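Local coordinates for protein probable hydrolase (Pseudomonas aeruginosa, PDB 7AL6) that is a putative lipolytic enzyme of the alpha/beta hydrolase fold, probably with hydrolase activity, whose natural substrate is not known, at residues P24-K28 against A51-I55; L85-E89 against L115-I119. One frame throughout, in Å; residues are numbered along the deposited sequence.

Interaction 1 (P24-K28 against A51-I55); sequences PPDGK and AGLRI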
loop_
_atom_site.group_PDB
_atom_site.type_symbol
_atom_site.label_atom_id
_atom_site.label_comp_id
_atom_site.label_asym_id
_atom_site.label_seq_id
_atom_site.Cartn_x
_atom_site.Cartn_y
_atom_site.Cartn_z
ATOM N N PRO A 24 -33.005 13.114 5.377
ATOM C CA PRO A 24 -33.484 12.153 6.379
ATOM C C PRO A 24 -32.952 10.749 6.140
ATOM O O PRO A 24 -32.857 10.294 4.987
ATOM C CB PRO A 24 -35.012 12.203 6.211
ATOM C CG PRO A 24 -35.243 12.767 4.820
ATOM C CD PRO A 24 -34.075 13.643 4.503
ATOM N N PRO A 25 -32.593 10.016 7.206
ATOM C CA PRO A 25 -32.062 8.661 7.003
ATOM C C PRO A 25 -32.986 7.776 6.211
ATOM O O PRO A 25 -32.505 6.817 5.602
ATOM C CB PRO A 25 -31.857 8.118 8.433
ATOM C CG PRO A 25 -32.042 9.249 9.363
ATOM C CD PRO A 25 -32.276 10.522 8.562
ATOM N N ASP A 26 -34.286 8.074 6.163
ATOM C CA ASP A 26 -35.239 7.236 5.450
ATOM C C ASP A 26 -35.691 7.831 4.116
ATOM O O ASP A 26 -36.742 7.439 3.604
ATOM C CB ASP A 26 -36.467 6.965 6.321
ATOM C CG ASP A 26 -37.377 8.185 6.452
ATOM O OD1 ASP A 26 -36.854 9.317 6.534
ATOM O OD2 ASP A 26 -38.617 8.014 6.492
ATOM N N GLY A 27 -34.933 8.776 3.548
ATOM C CA GLY A 27 -35.290 9.332 2.255
ATOM C C GLY A 27 -34.873 8.438 1.095
ATOM O O GLY A 27 -34.170 7.450 1.260
ATOM N N LYS A 28 -35.291 8.820 -0.096
ATOM C CA LYS A 28 -34.932 8.069 -1.287
ATOM C C LYS A 28 -33.411 8.037 -1.448
ATOM O O LYS A 28 -32.767 9.087 -1.399
ATOM C CB LYS A 28 -35.567 8.690 -2.527
ATOM C CG LYS A 28 -37.097 8.650 -2.539
ATOM C CD LYS A 28 -37.633 8.960 -3.952
ATOM C CE LYS A 28 -39.156 9.158 -3.955
ATOM N NZ LYS A 28 -39.532 10.522 -3.458
ATOM N N ALA A 51 -35.500 17.961 -0.372
ATOM C CA ALA A 51 -36.120 17.291 0.761
ATOM C C ALA A 51 -36.530 15.867 0.406
ATOM O O ALA A 51 -36.846 15.543 -0.737
ATOM C CB ALA A 51 -37.351 18.079 1.210
ATOM N N GLY A 52 -36.535 14.996 1.398
ATOM C CA GLY A 52 -36.998 13.653 1.115
ATOM C C GLY A 52 -36.028 12.762 0.364
ATOM O O GLY A 52 -36.328 11.568 0.191
ATOM N N LEU A 53 -34.855 13.269 0.015
ATOM C CA LEU A 53 -33.806 12.442 -0.621
ATOM C C LEU A 53 -32.704 12.186 0.410
ATOM O O LEU A 53 -32.376 13.087 1.125
ATOM C CB LEU A 53 -33.231 13.141 -1.850
ATOM C CG LEU A 53 -34.223 13.510 -2.950
ATOM C CD1 LEU A 53 -33.500 13.942 -4.194
ATOM C CD2 LEU A 53 -35.167 12.373 -3.261
ATOM N N ARG A 54 -32.220 10.964 0.546
ATOM C CA ARG A 54 -31.064 10.679 1.410
ATOM C C ARG A 54 -29.863 10.775 0.471
ATOM O O ARG A 54 -29.657 9.860 -0.278
ATOM C CB ARG A 54 -31.191 9.326 2.092
ATOM C CG ARG A 54 -29.973 8.954 2.910
ATOM C CD ARG A 54 -29.615 9.922 4.020
ATOM N NE ARG A 54 -28.765 9.275 4.986
ATOM C CZ ARG A 54 -28.341 9.808 6.109
ATOM N NH1 ARG A 54 -27.580 9.104 6.911
ATOM N NH2 ARG A 54 -28.673 11.029 6.435
ATOM N N ILE A 55 -29.109 11.854 0.510
ATOM C CA ILE A 55 -28.016 12.081 -0.458
ATOM C C ILE A 55 -26.663 11.851 0.190
ATOM O O ILE A 55 -26.339 12.482 1.180
ATOM C CB ILE A 55 -28.120 13.488 -1.067
ATOM C CG1 ILE A 55 -29.467 13.708 -1.753
ATOM C CG2 ILE A 55 -26.976 13.757 -2.000
ATOM C CD1 ILE A 55 -29.759 15.133 -2.067
#

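Interaction 2 (L85-E89 against L115-I119); sequences LMVAE and LPERI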
loop_
_atom_site.group_PDB
_atom_site.type_symbol
_atom_site.label_atom_id
_atom_site.label_comp_id
_atom_site.label_asym_id
_atom_site.label_seq_id
_atom_site.Cartn_x
_atom_site.Cartn_y
_atom_site.Cartn_z
ATOM N N LEU A 85 -20.411 1.898 -7.201
ATOM C CA LEU A 85 -21.143 0.623 -7.017
ATOM C C LEU A 85 -20.774 0.016 -5.656
ATOM O O LEU A 85 -21.637 -0.416 -4.952
ATOM C CB LEU A 85 -20.776 -0.312 -8.169
ATOM C CG LEU A 85 -21.459 -1.667 -8.152
ATOM C CD1 LEU A 85 -22.957 -1.519 -8.185
ATOM C CD2 LEU A 85 -20.990 -2.523 -9.303
ATOM N N MET A 86 -19.505 0.026 -5.305
ATOM C CA MET A 86 -19.016 -0.508 -4.018
ATOM C C MET A 86 -19.506 0.370 -2.864
ATOM O O MET A 86 -19.704 -0.158 -1.807
ATOM C CB MET A 86 -17.505 -0.692 -4.047
ATOM C CG MET A 86 -17.140 -1.805 -4.982
ATOM S SD MET A 86 -15.448 -2.248 -4.992
ATOM C CE MET A 86 -15.554 -4.027 -5.006
ATOM N N VAL A 87 -19.633 1.678 -3.066
ATOM C CA VAL A 87 -20.167 2.582 -2.020
ATOM C C VAL A 87 -21.604 2.149 -1.727
ATOM O O VAL A 87 -21.927 1.972 -0.584
ATOM C CB VAL A 87 -20.109 4.061 -2.429
ATOM C CG1 VAL A 87 -21.080 4.878 -1.610
ATOM C CG2 VAL A 87 -18.711 4.628 -2.329
ATOM N N ALA A 88 -22.410 1.926 -2.753
ATOM C CA ALA A 88 -23.779 1.441 -2.560
ATOM C C ALA A 88 -23.806 0.101 -1.822
ATOM O O ALA A 88 -24.581 -0.074 -0.878
ATOM C CB ALA A 88 -24.505 1.311 -3.911
ATOM N N GLU A 89 -22.945 -0.848 -2.220
ATOM C CA GLU A 89 -22.851 -2.104 -1.473
ATOM C C GLU A 89 -22.560 -1.853 -0.008
ATOM O O GLU A 89 -23.160 -2.476 0.869
ATOM C CB GLU A 89 -21.762 -3.005 -2.047
ATOM C CG GLU A 89 -22.026 -3.399 -3.476
ATOM C CD GLU A 89 -22.998 -4.543 -3.560
ATOM O OE1 GLU A 89 -22.671 -5.606 -3.014
ATOM O OE2 GLU A 89 -24.084 -4.360 -4.141
ATOM N N LEU A 115 -25.098 -1.270 -15.586
ATOM C CA LEU A 115 -25.849 -2.010 -14.575
ATOM C C LEU A 115 -27.240 -1.408 -14.416
ATOM O O LEU A 115 -27.607 -0.899 -13.343
ATOM C CB LEU A 115 -25.097 -2.000 -13.247
ATOM C CG LEU A 115 -23.893 -2.946 -13.196
ATOM C CD1 LEU A 115 -23.239 -2.834 -11.801
ATOM C CD2 LEU A 115 -24.342 -4.392 -13.491
ATOM N N PRO A 116 -28.107 -1.481 -15.435
ATOM C CA PRO A 116 -29.422 -0.867 -15.358
ATOM C C PRO A 116 -30.271 -1.411 -14.198
ATOM O O PRO A 116 -31.002 -0.689 -13.673
ATOM C CB PRO A 116 -30.063 -1.113 -16.719
ATOM C CG PRO A 116 -29.188 -2.117 -17.393
ATOM C CD PRO A 116 -27.843 -2.076 -16.712
ATOM N N GLU A 117 -30.036 -2.639 -13.756
ATOM C CA GLU A 117 -30.764 -3.304 -12.647
ATOM C C GLU A 117 -30.632 -2.486 -11.341
ATOM O O GLU A 117 -31.542 -2.532 -10.564
ATOM C CB GLU A 117 -30.264 -4.751 -12.507
ATOM C CG GLU A 117 -28.896 -4.852 -11.831
ATOM C CD GLU A 117 -27.927 -6.009 -11.992
ATOM O OE1 GLU A 117 -27.916 -6.640 -13.036
ATOM O OE2 GLU A 117 -27.126 -6.199 -11.079
ATOM N N ARG A 118 -29.521 -1.793 -11.089
ATOM C CA ARG A 118 -29.234 -1.050 -9.848
ATOM C C ARG A 118 -29.682 0.411 -9.848
ATOM O O ARG A 118 -29.847 0.914 -8.793
ATOM C CB ARG A 118 -27.722 -0.992 -9.626
ATOM C CG ARG A 118 -26.998 -2.323 -9.680
ATOM C CD ARG A 118 -27.349 -3.315 -8.595
ATOM N NE ARG A 118 -27.188 -2.814 -7.249
ATOM C CZ ARG A 118 -26.176 -3.085 -6.440
ATOM N NH1 ARG A 118 -26.151 -2.556 -5.236
ATOM N NH2 ARG A 118 -25.204 -3.884 -6.818
ATOM N N ILE A 119 -29.919 1.050 -10.977
ATOM C CA ILE A 119 -30.059 2.506 -10.982
ATOM C C ILE A 119 -31.521 2.883 -11.219
ATOM O O ILE A 119 -32.098 2.583 -12.276
ATOM C CB ILE A 119 -29.163 3.149 -12.053
ATOM C CG1 ILE A 119 -27.717 2.734 -11.900
ATOM C CG2 ILE A 119 -29.302 4.658 -11.980
ATOM C CD1 ILE A 119 -27.148 2.982 -10.467
#

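Interaction 1 (P24-K28 against A51-I55)
Where two parallel strands start side by side, a tight turn can deliver one chain to the other, and here the side chain of Arg54 packs against that turn. Pro24 to Gly27 form a type I turn, closed by Gly27 N to Pro24 O at 2.9 Å. Arg54 points its CB toward it; with chi1 t and chi2 p the chain bends so that its CD lies 3.4 Å from Pro24 O, and the guanidinium presents one face to Pro25 CA, 3.9 Å from Arg54 NE. Its NH2 is hydrogen-bonded to Gly23 O, and Tyr197 of a neighbouring subunit packs on Arg54. On the sheet face shared by Leu53 and Lys28, the m,t rotamer of Leu53 sets its CD2 3.8 Å from Lys28 CB, while Lys28 NZ is hydrogen-bonded to a triethylene glycol probably from the crystallisation liquor. Gly27 CA lies 3.2 Å from Gly52 O, and a CB there would clash with that oxygen. The parallel bridge is made by Lys28 N to Gly52 O (3.0 Å) and Arg54 N to Lys28 O (2.8 Å). Backbone hydrogen bonds link Arg54 with Val30 and Ile55 with Phe22, so strand 53-58 lies between parallel 28-33 and antiparallel 16-22.

Interaction 2 (L85-E89 against L115-I119)
A buried arginine needs partners for its charge and for its flat guanidinium, and Arg118 finds them on helix 77-91 and on the loop that follows it. The electrostatic part is a salt bridge in which a single carboxylate oxygen is shared: Glu89 OE2 accepts from Arg118 NH2 at 2.9 Å and from Arg118 NH1 at 3.0 Å, lying at the edge of the guanidinium near its plane. The N-H...O angles of 139° and 140° are nearly equal, as expected when one acceptor sits between two donors. The CA-to-CB bond of Glu89 points sideways, and its m,m conformation brings the carboxylate round to the arginine. Arg118 also donates from NE to Glu94 O and from NH1 to Trp93 O, so the same side chain holds the loop that leads from the helix to strand 96-101. This loop and the 115-119 turn belong to successive beta-alpha-beta crossovers of the alpha/beta hydrolase sheet: helix 77-91 leads into strand 96-101, helix 103-114 into strand 119-125, and the two strands are parallel neighbours. The apolar part lies beside the charges. Leu85 CD1 covers one face of the guanidinium, 3.5 Å from Arg118 NH2, and Leu85 CD2 meets Leu115 CD1 at 3.4 Å; Ala88 CB approaches more loosely, 4.4 Å from Arg118 NH1. Arg118 N to Leu115 O (3.1 Å) closes the turn that follows helix 103-114. Leu150 of another subunit, not the one contributing Tyr197, packs on Leu85 and Glu89, and its Lys147 forms a salt bridge with Glu117.

Interactions 1 and 2 follow one another along the chain: the strand begun in 51-55 is succeeded by the helix that carries 85-89. Their centres lie 18 Å apart and their nearest atoms about 9 Å, so they do not touch. The loop after helix 77-91 nevertheless ties them together, because Trp93 packs on Arg54 of interaction 1 and offers its carbonyl to Arg118 of interaction 2. Both contacts lie at the starts of parallel strands of the central mixed sheet, whose strand 96-101 leads to a probable nucleophile elbow at Ser102. By nearest atoms, the Arg54 side chain comes to about 3 Å of a bound di(hydroxyethyl)ether, and that of Arg118 to about 7 Å of one.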